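Local coordinates for protein maleylacetate reductase (Rhizobium, PDB 3W5S) that catalyses the NADH-dependent reduction of maleylacetate to 3-oxoadipate in the catabolism of gamma-resorcylate, at residues L58-Q63 against S83-H88; K260-L265 against E275-L280; L281-A286 against G310-A315; V288-P293 against G304-T309. One frame throughout, in Å; residues are numbered along the deposited sequence.

From the N terminus, interaction 1 comes first: it closes a strand-helix-strand loop by joining the loops that follow strands 55-58 and 78-82 of the parallel sheet in the NADH-binding domain. The other three lie in the C-terminal helical domain and share helix 273-289. Interaction 2 closes a short loop between that helix and helix 257-269. Interaction 3 then packs 281-286 against 310-315 on helix 307-318, and interaction 4 closes the shorter loop within it, around helix 293-303. Interactions 2 and 3 touch through L261 and T284; 3 and 4 touch where I285 meets A307. The nearest atoms of interactions 1 and 2 are about 6 Å apart.

Interaction 1 of 4, residues L58-Q63 against S83-H88; sequences LSTPHQ and SDAAMH. With SO4 (sulfate ion), chain D.
S59 carries OG between its backbone N and carbonyl carbon (chi1 77°), which puts the hydroxyl 3.1 Å from S83 CB and within reach of T60 O; a similar torsion in T60 (chi1 62°) presents OG1 to the sulfate. S59 OG gives its proton to T60 O, with 2.8 Å between the two oxygens. It arrives well above the carbonyl plane, while Q63 N reaches T60 O from the opposite face, so two donors hold the loop after strand 55-58 at one atom. Across the contact the backbones are joined by A85 N to S59 O, 3.0 Å long with an N-H...O angle of 156°. S83 CA supports it with a CA-H...O contact to S59 O at 3.2 Å. P61, which has no N-H to offer, rests its CD 3.3 Å from S83 O. T60 divides its branches: the methyl CG2 lies 3.6 Å from A85 O, and OG1 donates to sulfate O4 at 2.7 Å. H62 ND1 adds a weak bond to that sulfate oxygen. Further out, D84 forms a salt bridge with R96 of helix 91-103, and Q63 binds a benzamidine. The chemistry is thus split: a single backbone bond, A85 N to S59 O, ties the two loops together, while hydroxyl and imidazole donors beyond strand 55-58 form a site that accepts an anion, here a sulfate probably from the crystallisation liquor, in the NADH-binding domain.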
loop_
_atom_site.group_PDB
_atom_site.type_symbol
_atom_site.label_atom_id
_atom_site.label_comp_id
_atom_site.label_asym_id
_atom_site.label_seq_id
_atom_site.Cartn_x
_atom_site.Cartn_y
_atom_site.Cartn_z
ATOM N N LEU A 58 -26.863 5.678 -3.769
ATOM C CA LEU A 58 -26.637 6.636 -4.848
ATOM C C LEU A 58 -26.370 5.925 -6.160
ATOM O O LEU A 58 -25.746 4.863 -6.191
ATOM C CB LEU A 58 -25.424 7.506 -4.540
ATOM C CG LEU A 58 -25.363 8.192 -3.192
ATOM C CD1 LEU A 58 -24.012 8.914 -3.083
ATOM C CD2 LEU A 58 -26.518 9.180 -3.092
ATOM N N SER A 59 -26.900 6.510 -7.232
ATOM C CA SER A 59 -26.584 6.073 -8.606
ATOM C C SER A 59 -26.725 7.224 -9.591
ATOM O O SER A 59 -27.249 8.293 -9.263
ATOM C CB SER A 59 -27.492 4.886 -9.029
ATOM O OG SER A 59 -28.806 5.311 -9.374
ATOM N N THR A 60 -26.250 6.988 -10.811
ATOM C CA THR A 60 -26.698 7.739 -11.972
ATOM C C THR A 60 -28.015 7.105 -12.482
ATOM O O THR A 60 -28.424 6.023 -12.057
ATOM C CB THR A 60 -25.670 7.644 -13.122
ATOM O OG1 THR A 60 -25.557 6.275 -13.502
ATOM C CG2 THR A 60 -24.298 8.144 -12.686
ATOM N N PRO A 61 -28.655 7.748 -13.456
ATOM C CA PRO A 61 -29.840 7.123 -14.041
ATOM C C PRO A 61 -29.567 5.786 -14.734
ATOM O O PRO A 61 -30.488 4.959 -14.860
ATOM C CB PRO A 61 -30.325 8.183 -15.033
ATOM C CG PRO A 61 -29.927 9.461 -14.393
ATOM C CD PRO A 61 -28.529 9.159 -13.851
ATOM N N HIS A 62 -28.305 5.578 -15.115
ATOM C CA HIS A 62 -27.870 4.398 -15.856
ATOM C C HIS A 62 -27.882 3.137 -15.007
ATOM O O HIS A 62 -27.866 2.024 -15.541
ATOM C CB HIS A 62 -26.466 4.630 -16.456
ATOM C CG HIS A 62 -26.342 5.918 -17.221
ATOM N ND1 HIS A 62 -25.572 6.979 -16.790
ATOM C CD2 HIS A 62 -26.914 6.316 -18.384
ATOM C CE1 HIS A 62 -25.666 7.970 -17.660
ATOM N NE2 HIS A 62 -26.473 7.593 -18.636
ATOM N N GLN A 63 -27.908 3.308 -13.683
ATOM C CA GLN A 63 -28.000 2.172 -12.773
ATOM C C GLN A 63 -29.074 2.366 -11.705
ATOM O O GLN A 63 -29.010 1.809 -10.610
ATOM C CB GLN A 63 -26.656 1.843 -12.146
ATOM C CG GLN A 63 -25.641 1.346 -13.187
ATOM C CD GLN A 63 -24.483 0.604 -12.576
ATOM O OE1 GLN A 63 -23.424 1.159 -12.427
ATOM N NE2 GLN A 63 -24.698 -0.656 -12.195
ATOM N N SER A 83 -30.934 8.676 -7.455
ATOM C CA SER A 83 -30.441 8.091 -8.704
ATOM C C SER A 83 -30.117 9.147 -9.771
ATOM O O SER A 83 -30.083 8.830 -10.983
ATOM C CB SER A 83 -31.431 7.018 -9.217
ATOM O OG SER A 83 -32.741 7.561 -9.379
ATOM N N ASP A 84 -29.790 10.365 -9.331
ATOM C CA ASP A 84 -29.587 11.487 -10.242
ATOM C C ASP A 84 -28.119 12.015 -10.319
ATOM O O ASP A 84 -27.843 13.141 -10.774
ATOM C CB ASP A 84 -30.639 12.594 -9.946
ATOM C CG ASP A 84 -32.081 12.168 -10.326
ATOM O OD1 ASP A 84 -32.257 11.531 -11.364
ATOM O OD2 ASP A 84 -33.036 12.464 -9.566
ATOM N N ALA A 85 -27.160 11.172 -9.934
ATOM C CA ALA A 85 -25.747 11.549 -10.090
ATOM C C ALA A 85 -25.433 11.933 -11.534
ATOM O O ALA A 85 -25.934 11.315 -12.472
ATOM C CB ALA A 85 -24.817 10.435 -9.636
ATOM N N ALA A 86 -24.571 12.936 -11.688
ATOM C CA ALA A 86 -24.260 13.545 -12.980
ATOM C C ALA A 86 -22.773 13.630 -13.247
ATOM O O ALA A 86 -21.962 13.815 -12.319
ATOM C CB ALA A 86 -24.901 14.937 -13.064
ATOM N N MET A 87 -22.401 13.487 -14.511
ATOM C CA MET A 87 -20.997 13.608 -14.877
ATOM C C MET A 87 -20.438 14.966 -14.455
ATOM O O MET A 87 -21.116 15.995 -14.566
ATOM C CB MET A 87 -20.814 13.383 -16.378
ATOM C CG MET A 87 -19.399 13.034 -16.769
ATOM S SD MET A 87 -19.321 12.669 -18.523
ATOM C CE MET A 87 -20.112 11.066 -18.574
ATOM N N HIS A 88 -19.202 14.947 -13.963
ATOM C CA HIS A 88 -18.474 16.155 -13.564
ATOM C C HIS A 88 -18.921 16.764 -12.226
ATOM O O HIS A 88 -18.458 17.837 -11.848
ATOM C CB HIS A 88 -18.411 17.191 -14.708
ATOM C CG HIS A 88 -17.824 16.640 -15.968
ATOM N ND1 HIS A 88 -16.562 16.081 -16.013
ATOM C CD2 HIS A 88 -18.329 16.544 -17.221
ATOM C CE1 HIS A 88 -16.322 15.657 -17.244
ATOM N NE2 HIS A 88 -17.379 15.921 -17.997
HETATM S S SO4 D . -22.083 5.754 -15.526
HETATM O O1 SO4 D . -21.609 7.072 -15.071
HETATM O O2 SO4 D . -22.454 5.751 -16.948
HETATM O O3 SO4 D . -21.013 4.794 -15.280
HETATM O O4 SO4 D . -23.294 5.426 -14.753
#

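Interaction 2 of 4, residues K260-L265 against E275-L280; sequences KLCHTL and ETHAVL. With SO4 (sulfate ion), chain C.
C262 sets its sulfur over the centre of the H277 imidazole, SG standing 3.5 Å from the ring centroid and only 6° off the ring normal. CB of C262 lies over the same face, a CH-pi contact, so the ring is backed by the whole cysteine side chain. C262 occupies one face; at the edge, H277 NE2 donates to sulfate O2 at 2.9 Å, the oxygen lying in the ring plane. H263 comes from the other helix with its NE2 2.8 Å from that same O2, which two imidazole N-H groups therefore grip together. Beside this polar patch L280 CD1 fills the groove between the helices, 3.8 Å from L261 CB and 3.9 Å from C262 SG. T276 brings its methyl CG2 to 4.0 Å from C262 CA, while its hydroxyl is bonded to P272 O. The segment axes pass 9.5 Å apart with N-to-C directions 134° apart; it is the two histidine side chains, through their NE2 atoms, that converge on O2. In the next shell, Y346 OH bonds H263 ND1 and so helps fix that ring, and the sulfate is also held by N190 and H273. A histidine-rich pocket between helices of the C-terminal domain is characteristic of the iron-containing alcohol dehydrogenase family, and the sulfate probably marks the active-site region.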
loop_
_atom_site.group_PDB
_atom_site.type_symbol
_atom_site.label_atom_id
_atom_site.label_comp_id
_atom_site.label_asym_id
_atom_site.label_seq_id
_atom_site.Cartn_x
_atom_site.Cartn_y
_atom_site.Cartn_z
ATOM N N LYS A 260 -4.873 17.189 -15.427
ATOM C CA LYS A 260 -5.236 18.605 -15.490
ATOM C C LYS A 260 -5.995 18.898 -16.778
ATOM O O LYS A 260 -7.024 19.575 -16.738
ATOM C CB LYS A 260 -3.996 19.506 -15.394
ATOM C CG LYS A 260 -4.337 21.016 -15.435
ATOM C CD LYS A 260 -5.171 21.451 -14.248
ATOM C CE LYS A 260 -5.684 22.864 -14.442
ATOM N NZ LYS A 260 -6.451 23.292 -13.214
ATOM N N LEU A 261 -5.471 18.416 -17.900
ATOM C CA LEU A 261 -6.138 18.692 -19.180
ATOM C C LEU A 261 -7.508 18.018 -19.220
ATOM O O LEU A 261 -8.494 18.609 -19.709
ATOM C CB LEU A 261 -5.298 18.233 -20.367
ATOM C CG LEU A 261 -3.978 18.971 -20.513
ATOM C CD1 LEU A 261 -3.319 18.602 -21.852
ATOM C CD2 LEU A 261 -4.141 20.478 -20.415
ATOM N N CYS A 262 -7.604 16.795 -18.699
ATOM C CA CYS A 262 -8.905 16.115 -18.669
ATOM C C CYS A 262 -9.908 16.906 -17.837
ATOM O O CYS A 262 -11.075 17.059 -18.221
ATOM C CB CYS A 262 -8.793 14.695 -18.112
ATOM S SG CYS A 262 -7.947 13.554 -19.213
ATOM N N HIS A 263 -9.485 17.387 -16.679
ATOM C CA HIS A 263 -10.396 18.157 -15.843
ATOM C C HIS A 263 -10.799 19.481 -16.461
ATOM O O HIS A 263 -11.952 19.913 -16.324
ATOM C CB HIS A 263 -9.794 18.360 -14.456
ATOM C CG HIS A 263 -9.541 17.070 -13.762
ATOM N ND1 HIS A 263 -8.655 16.934 -12.719
ATOM C CD2 HIS A 263 -9.990 15.821 -14.048
ATOM C CE1 HIS A 263 -8.616 15.663 -12.348
ATOM N NE2 HIS A 263 -9.406 14.967 -13.148
ATOM N N THR A 264 -9.862 20.116 -17.151
ATOM C CA THR A 264 -10.125 21.386 -17.790
ATOM C C THR A 264 -11.182 21.208 -18.889
ATOM O O THR A 264 -12.224 21.880 -18.881
ATOM C CB THR A 264 -8.824 21.950 -18.375
ATOM O OG1 THR A 264 -7.884 22.229 -17.317
ATOM C CG2 THR A 264 -9.114 23.242 -19.149
ATOM N N LEU A 265 -10.921 20.312 -19.835
ATOM C CA LEU A 265 -11.846 20.113 -20.967
ATOM C C LEU A 265 -13.154 19.470 -20.505
ATOM O O LEU A 265 -14.253 19.863 -20.915
ATOM C CB LEU A 265 -11.160 19.243 -22.013
ATOM C CG LEU A 265 -10.183 19.876 -23.008
ATOM C CD1 LEU A 265 -8.983 20.666 -22.429
ATOM C CD2 LEU A 265 -9.682 18.715 -23.848
ATOM N N GLU A 275 -13.869 9.204 -22.142
ATOM C CA GLU A 275 -13.465 9.419 -23.524
ATOM C C GLU A 275 -12.379 10.484 -23.632
ATOM O O GLU A 275 -11.477 10.350 -24.451
ATOM C CB GLU A 275 -14.676 9.807 -24.374
ATOM C CG GLU A 275 -15.670 8.635 -24.605
ATOM C CD GLU A 275 -16.726 8.467 -23.504
ATOM O OE1 GLU A 275 -16.576 8.957 -22.362
ATOM O OE2 GLU A 275 -17.782 7.855 -23.820
ATOM N N THR A 276 -12.477 11.532 -22.817
ATOM C CA THR A 276 -11.472 12.600 -22.823
ATOM C C THR A 276 -10.129 12.038 -22.385
ATOM O O THR A 276 -9.102 12.285 -23.021
ATOM C CB THR A 276 -11.920 13.739 -21.926
ATOM O OG1 THR A 276 -13.159 14.277 -22.412
ATOM C CG2 THR A 276 -10.890 14.856 -21.900
ATOM N N HIS A 277 -10.132 11.231 -21.316
ATOM C CA HIS A 277 -8.932 10.483 -20.942
ATOM C C HIS A 277 -8.362 9.657 -22.075
ATOM O O HIS A 277 -7.153 9.701 -22.336
ATOM C CB HIS A 277 -9.261 9.554 -19.764
ATOM C CG HIS A 277 -9.143 10.226 -18.436
ATOM N ND1 HIS A 277 -7.945 10.275 -17.755
ATOM C CD2 HIS A 277 -10.049 10.858 -17.650
ATOM C CE1 HIS A 277 -8.103 10.940 -16.628
ATOM N NE2 HIS A 277 -9.373 11.301 -16.531
ATOM N N ALA A 278 -9.226 8.864 -22.712
ATOM C CA ALA A 278 -8.772 7.980 -23.769
ATOM C C ALA A 278 -8.108 8.736 -24.900
ATOM O O ALA A 278 -7.069 8.307 -25.393
ATOM C CB ALA A 278 -9.938 7.177 -24.325
ATOM N N VAL A 279 -8.725 9.845 -25.318
ATOM C CA VAL A 279 -8.189 10.640 -26.422
ATOM C C VAL A 279 -6.882 11.333 -26.056
ATOM O O VAL A 279 -5.928 11.296 -26.835
ATOM C CB VAL A 279 -9.207 11.689 -26.871
ATOM C CG1 VAL A 279 -8.516 12.678 -27.835
ATOM C CG2 VAL A 279 -10.366 10.978 -27.576
ATOM N N LEU A 280 -6.812 11.915 -24.867
ATOM C CA LEU A 280 -5.642 12.720 -24.528
ATOM C C LEU A 280 -4.415 11.896 -24.152
ATOM O O LEU A 280 -3.289 12.343 -24.353
ATOM C CB LEU A 280 -5.960 13.674 -23.372
ATOM C CG LEU A 280 -6.832 14.857 -23.734
ATOM C CD1 LEU A 280 -7.181 15.609 -22.459
ATOM C CD2 LEU A 280 -6.096 15.762 -24.694
HETATM S S SO4 C . -10.306 11.321 -12.928
HETATM O O1 SO4 C . -9.234 11.022 -11.953
HETATM O O2 SO4 C . -9.850 12.331 -13.862
HETATM O O3 SO4 C . -10.662 10.118 -13.659
HETATM O O4 SO4 C . -11.424 11.908 -12.206
#

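Interaction 3 of 4, residues L281-A286 against G310-A315; sequences LPYTIA and GLYDFA
Around P282 and Y312, whose CA atoms are 5.2 Å apart, the helical segments run almost antiparallel, 168° between their N-to-C directions and 8.6 Å between axes. P282 lies at the closest approach of the backbones, the CG of its compact, puckered ring 3.7 Å from Y312 CA. Next to it, P282 CB meets Y312 CB at 3.8 Å and sits at the edge of the tyrosine ring, near its plane. Helix 273-289 is kinked here, the N atoms of P282 and Y283 having no bond to the preceding turn. On the neighbouring flank L311 sends CD1 between two residues one turn apart, 3.7 Å from I285 CG1 and 3.9 Å from L281 CG. The isoleucine and L311 side chains meet at about a right angle, and M192 of helix 181-198 also packs on L311. On another flank the two tyrosines meet. The Y312 side chain leaves opposite its backbone N (chi1 -177°), which carries the ring out beside P282 until CE1 is 3.7 Å from Y283 OH. The two phenols then turn to the chain end, Y283 OH bonding A368 O and Y312 OH bonding G367 O; D313 makes a salt bridge with R369. The result is an antiparallel helix pair with a proline at its closest approach, joining helices 273-289 and 307-318 to the C-terminal tail within the helical domain.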
loop_
_atom_site.group_PDB
_atom_site.type_symbol
_atom_site.label_atom_id
_atom_site.label_comp_id
_atom_site.label_asym_id
_atom_site.label_seq_id
_atom_site.Cartn_x
_atom_site.Cartn_y
_atom_site.Cartn_z
ATOM N N LEU A 281 -4.641 10.706 -23.600
ATOM C CA LEU A 281 -3.524 9.979 -22.936
ATOM C C LEU A 281 -2.283 9.739 -23.818
ATOM O O LEU A 281 -1.176 9.956 -23.362
ATOM C CB LEU A 281 -4.046 8.671 -22.307
ATOM C CG LEU A 281 -2.988 7.997 -21.400
ATOM C CD1 LEU A 281 -2.612 8.869 -20.200
ATOM C CD2 LEU A 281 -3.501 6.648 -20.941
ATOM N N PRO A 282 -2.451 9.349 -25.094
ATOM C CA PRO A 282 -1.202 9.113 -25.855
ATOM C C PRO A 282 -0.392 10.413 -26.009
ATOM O O PRO A 282 0.858 10.385 -26.043
ATOM C CB PRO A 282 -1.713 8.585 -27.212
ATOM C CG PRO A 282 -3.056 7.960 -26.851
ATOM C CD PRO A 282 -3.651 8.916 -25.845
ATOM N N TYR A 283 -1.094 11.548 -26.115
ATOM C CA TYR A 283 -0.418 12.840 -26.346
ATOM C C TYR A 283 0.227 13.379 -25.080
ATOM O O TYR A 283 1.325 13.917 -25.119
ATOM C CB TYR A 283 -1.378 13.889 -26.958
ATOM C CG TYR A 283 -2.008 13.369 -28.212
ATOM C CD1 TYR A 283 -1.289 13.357 -29.414
ATOM C CD2 TYR A 283 -3.292 12.830 -28.201
ATOM C CE1 TYR A 283 -1.866 12.831 -30.578
ATOM C CE2 TYR A 283 -3.879 12.339 -29.372
ATOM C CZ TYR A 283 -3.148 12.335 -30.531
ATOM O OH TYR A 283 -3.679 11.828 -31.686
ATOM N N THR A 284 -0.477 13.262 -23.960
ATOM C CA THR A 284 0.082 13.795 -22.718
ATOM C C THR A 284 1.268 12.926 -22.283
ATOM O O THR A 284 2.320 13.454 -21.890
ATOM C CB THR A 284 -0.982 13.891 -21.640
ATOM O OG1 THR A 284 -1.594 12.609 -21.511
ATOM C CG2 THR A 284 -2.038 14.949 -22.020
ATOM N N ILE A 285 1.140 11.602 -22.408
ATOM C CA ILE A 285 2.283 10.727 -22.122
ATOM C C ILE A 285 3.444 10.950 -23.089
ATOM O O ILE A 285 4.587 11.058 -22.643
ATOM C CB ILE A 285 1.854 9.246 -22.076
ATOM C CG1 ILE A 285 0.839 9.026 -20.944
ATOM C CG2 ILE A 285 3.068 8.320 -21.898
ATOM C CD1 ILE A 285 1.320 9.394 -19.539
ATOM N N ALA A 286 3.181 11.096 -24.395
ATOM C CA ALA A 286 4.257 11.390 -25.334
ATOM C C ALA A 286 4.993 12.680 -24.972
ATOM O O ALA A 286 6.214 12.757 -25.101
ATOM C CB ALA A 286 3.704 11.499 -26.760
ATOM N N GLY A 310 2.928 3.844 -28.097
ATOM C CA GLY A 310 2.437 2.518 -27.712
ATOM C C GLY A 310 1.025 2.562 -27.147
ATOM O O GLY A 310 0.203 1.666 -27.420
ATOM N N LEU A 311 0.716 3.607 -26.379
ATOM C CA LEU A 311 -0.652 3.806 -25.900
ATOM C C LEU A 311 -1.617 4.105 -27.029
ATOM O O LEU A 311 -2.763 3.620 -27.031
ATOM C CB LEU A 311 -0.713 4.915 -24.832
ATOM C CG LEU A 311 -0.209 4.494 -23.455
ATOM C CD1 LEU A 311 -0.011 5.784 -22.611
ATOM C CD2 LEU A 311 -1.170 3.514 -22.768
ATOM N N TYR A 312 -1.150 4.888 -28.003
ATOM C CA TYR A 312 -1.992 5.205 -29.159
ATOM C C TYR A 312 -2.342 3.910 -29.896
ATOM O O TYR A 312 -3.516 3.660 -30.258
ATOM C CB TYR A 312 -1.260 6.183 -30.085
ATOM C CG TYR A 312 -2.057 6.645 -31.272
ATOM C CD1 TYR A 312 -2.854 7.782 -31.199
ATOM C CD2 TYR A 312 -1.982 5.955 -32.487
ATOM C CE1 TYR A 312 -3.579 8.233 -32.322
ATOM C CE2 TYR A 312 -2.700 6.379 -33.607
ATOM C CZ TYR A 312 -3.502 7.520 -33.512
ATOM O OH TYR A 312 -4.212 7.949 -34.619
ATOM N N ASP A 313 -1.324 3.071 -30.110
ATOM C CA ASP A 313 -1.557 1.794 -30.801
ATOM C C ASP A 313 -2.461 0.847 -30.013
ATOM O O ASP A 313 -3.332 0.183 -30.589
ATOM C CB ASP A 313 -0.235 1.124 -31.139
ATOM C CG ASP A 313 0.606 1.918 -32.124
ATOM O OD1 ASP A 313 0.072 2.817 -32.819
ATOM O OD2 ASP A 313 1.819 1.595 -32.221
ATOM N N PHE A 314 -2.269 0.803 -28.696
ATOM C CA PHE A 314 -3.078 -0.050 -27.837
ATOM C C PHE A 314 -4.544 0.432 -27.844
ATOM O O PHE A 314 -5.474 -0.377 -27.974
ATOM C CB PHE A 314 -2.486 -0.060 -26.423
ATOM C CG PHE A 314 -3.315 -0.808 -25.434
ATOM C CD1 PHE A 314 -3.407 -2.202 -25.481
ATOM C CD2 PHE A 314 -4.055 -0.117 -24.471
ATOM C CE1 PHE A 314 -4.195 -2.899 -24.560
ATOM C CE2 PHE A 314 -4.827 -0.802 -23.556
ATOM C CZ PHE A 314 -4.914 -2.182 -23.603
ATOM N N ALA A 315 -4.748 1.739 -27.710
ATOM C CA ALA A 315 -6.101 2.313 -27.739
ATOM C C ALA A 315 -6.805 1.981 -29.065
ATOM O O ALA A 315 -8.006 1.716 -29.084
ATOM C CB ALA A 315 -6.041 3.805 -27.538
#

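Interaction 4 of 4, residues V288-P293 against G304-T309; sequences VEQAVP and GGRAGT
E289 OE1 is gripped by two donors, the backbone N of G308 at 2.9 Å and water 1 at 2.9 Å. Its twin OE2 takes A307 N at 2.8 Å, so one carboxylate receives two successive amides at the start of helix 307-318. The G308 bond is nearly straight, 162° at the hydrogen. Both amides arrive on the syn side of their oxygen, G308 N tilted further out of the carboxylate plane than A307 N. The glutamate reaches them by an extended chain, CG anti to the backbone N (chi1 -172°) and the next torsion also near 180°, which spans the gap from helix 273-289. Water 1 continues the network by accepting from T309 N at 3.0 Å, and more weakly from R306 NE. R306, at the N-cap position, bends back at chi3 so that one face of its guanidinium lies over E289 CD, the two planes 35° apart. This is attraction of charges without a directed bond, NH2 of R306 standing 4.1 Å from E289 OE1. The edge of the guanidinium is used instead by water 2, which accepts from R306 NH2 at 3.0 Å and donates to Q290 OE1 at 3.1 Å. A carboxylate buried against first-turn N-H groups, with an arginine above it, would probably be stabilised as an anion. The arrangement is that of an acidic side chain accepting the first N-H groups of a helix, and it joins helix 273-289 to the start of helix 307-318, which helix 293-303 separates from it in the sequence.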
loop_
_atom_site.group_PDB
_atom_site.type_symbol
_atom_site.label_atom_id
_atom_site.label_comp_id
_atom_site.label_asym_id
_atom_site.label_seq_id
_atom_site.Cartn_x
_atom_site.Cartn_y
_atom_site.Cartn_z
ATOM N N VAL A 288 5.331 14.129 -21.920
ATOM C CA VAL A 288 6.157 13.947 -20.732
ATOM C C VAL A 288 7.332 13.002 -21.022
ATOM O O VAL A 288 8.432 13.158 -20.471
ATOM C CB VAL A 288 5.278 13.442 -19.572
ATOM C CG1 VAL A 288 6.108 13.125 -18.349
ATOM C CG2 VAL A 288 4.244 14.534 -19.213
ATOM N N GLU A 289 7.089 12.008 -21.873
ATOM C CA GLU A 289 8.112 10.996 -22.180
ATOM C C GLU A 289 9.362 11.588 -22.824
ATOM O O GLU A 289 10.444 11.022 -22.708
ATOM C CB GLU A 289 7.499 9.898 -23.076
ATOM C CG GLU A 289 8.383 8.695 -23.305
ATOM C CD GLU A 289 7.666 7.587 -24.062
ATOM O OE1 GLU A 289 6.710 7.909 -24.818
ATOM O OE2 GLU A 289 8.067 6.404 -23.870
ATOM N N GLN A 290 9.225 12.736 -23.475
ATOM C CA GLN A 290 10.374 13.423 -24.053
ATOM C C GLN A 290 11.367 13.816 -22.979
ATOM O O GLN A 290 12.574 13.815 -23.224
ATOM C CB GLN A 290 9.904 14.674 -24.788
ATOM C CG GLN A 290 9.183 14.343 -26.060
ATOM C CD GLN A 290 10.157 14.005 -27.186
ATOM O OE1 GLN A 290 10.136 12.904 -27.742
ATOM N NE2 GLN A 290 11.025 14.954 -27.519
ATOM N N ALA A 291 10.856 14.122 -21.787
ATOM C CA ALA A 291 11.686 14.617 -20.690
ATOM C C ALA A 291 12.138 13.560 -19.685
ATOM O O ALA A 291 13.291 13.615 -19.200
ATOM C CB ALA A 291 10.936 15.748 -19.963
ATOM N N VAL A 292 11.270 12.585 -19.400
ATOM C CA VAL A 292 11.564 11.543 -18.411
ATOM C C VAL A 292 11.310 10.145 -18.968
ATOM O O VAL A 292 10.516 9.368 -18.404
ATOM C CB VAL A 292 10.816 11.759 -17.066
ATOM C CG1 VAL A 292 11.352 13.008 -16.376
ATOM C CG2 VAL A 292 9.308 11.856 -17.247
ATOM N N PRO A 293 11.984 9.797 -20.085
ATOM C CA PRO A 293 11.680 8.503 -20.687
ATOM C C PRO A 293 12.017 7.336 -19.775
ATOM O O PRO A 293 11.372 6.296 -19.866
ATOM C CB PRO A 293 12.551 8.480 -21.952
ATOM C CG PRO A 293 13.674 9.402 -21.663
ATOM C CD PRO A 293 13.027 10.512 -20.842
ATOM N N GLY A 304 5.007 -2.482 -25.514
ATOM C CA GLY A 304 5.880 -3.023 -26.561
ATOM C C GLY A 304 6.369 -1.963 -27.520
ATOM O O GLY A 304 6.652 -2.251 -28.681
ATOM N N GLY A 305 6.478 -0.727 -27.031
ATOM C CA GLY A 305 6.921 0.389 -27.865
ATOM C C GLY A 305 7.266 1.565 -26.985
ATOM O O GLY A 305 7.476 1.399 -25.781
ATOM N N ARG A 306 7.288 2.760 -27.552
ATOM C CA ARG A 306 7.347 3.946 -26.713
ATOM C C ARG A 306 6.034 4.068 -25.937
ATOM O O ARG A 306 5.012 3.518 -26.363
ATOM C CB ARG A 306 7.637 5.176 -27.550
ATOM C CG ARG A 306 8.926 5.023 -28.372
ATOM C CD ARG A 306 9.185 6.228 -29.263
ATOM N NE ARG A 306 9.058 7.467 -28.491
ATOM C CZ ARG A 306 10.059 8.038 -27.821
ATOM N NH1 ARG A 306 11.273 7.489 -27.830
ATOM N NH2 ARG A 306 9.844 9.160 -27.135
ATOM N N ALA A 307 6.082 4.714 -24.776
ATOM C CA ALA A 307 4.899 4.858 -23.952
ATOM C C ALA A 307 3.783 5.569 -24.701
ATOM O O ALA A 307 2.661 5.081 -24.733
ATOM C CB ALA A 307 5.234 5.585 -22.648
ATOM N N GLY A 308 4.090 6.717 -25.301
ATOM C CA GLY A 308 3.033 7.532 -25.954
ATOM C C GLY A 308 2.449 6.881 -27.200
ATOM O O GLY A 308 1.228 6.622 -27.294
ATOM N N THR A 309 3.315 6.589 -28.166
ATOM C CA THR A 309 2.878 5.901 -29.378
ATOM C C THR A 309 2.332 4.519 -29.075
ATOM O O THR A 309 1.380 4.077 -29.705
ATOM C CB THR A 309 4.008 5.822 -30.413
ATOM O OG1 THR A 309 5.180 5.225 -29.836
ATOM C CG2 THR A 309 4.362 7.232 -30.828
HETATM O O HOH W 1 5.786 8.272 -27.592
HETATM O O HOH W 2 7.621 11.192 -27.037
#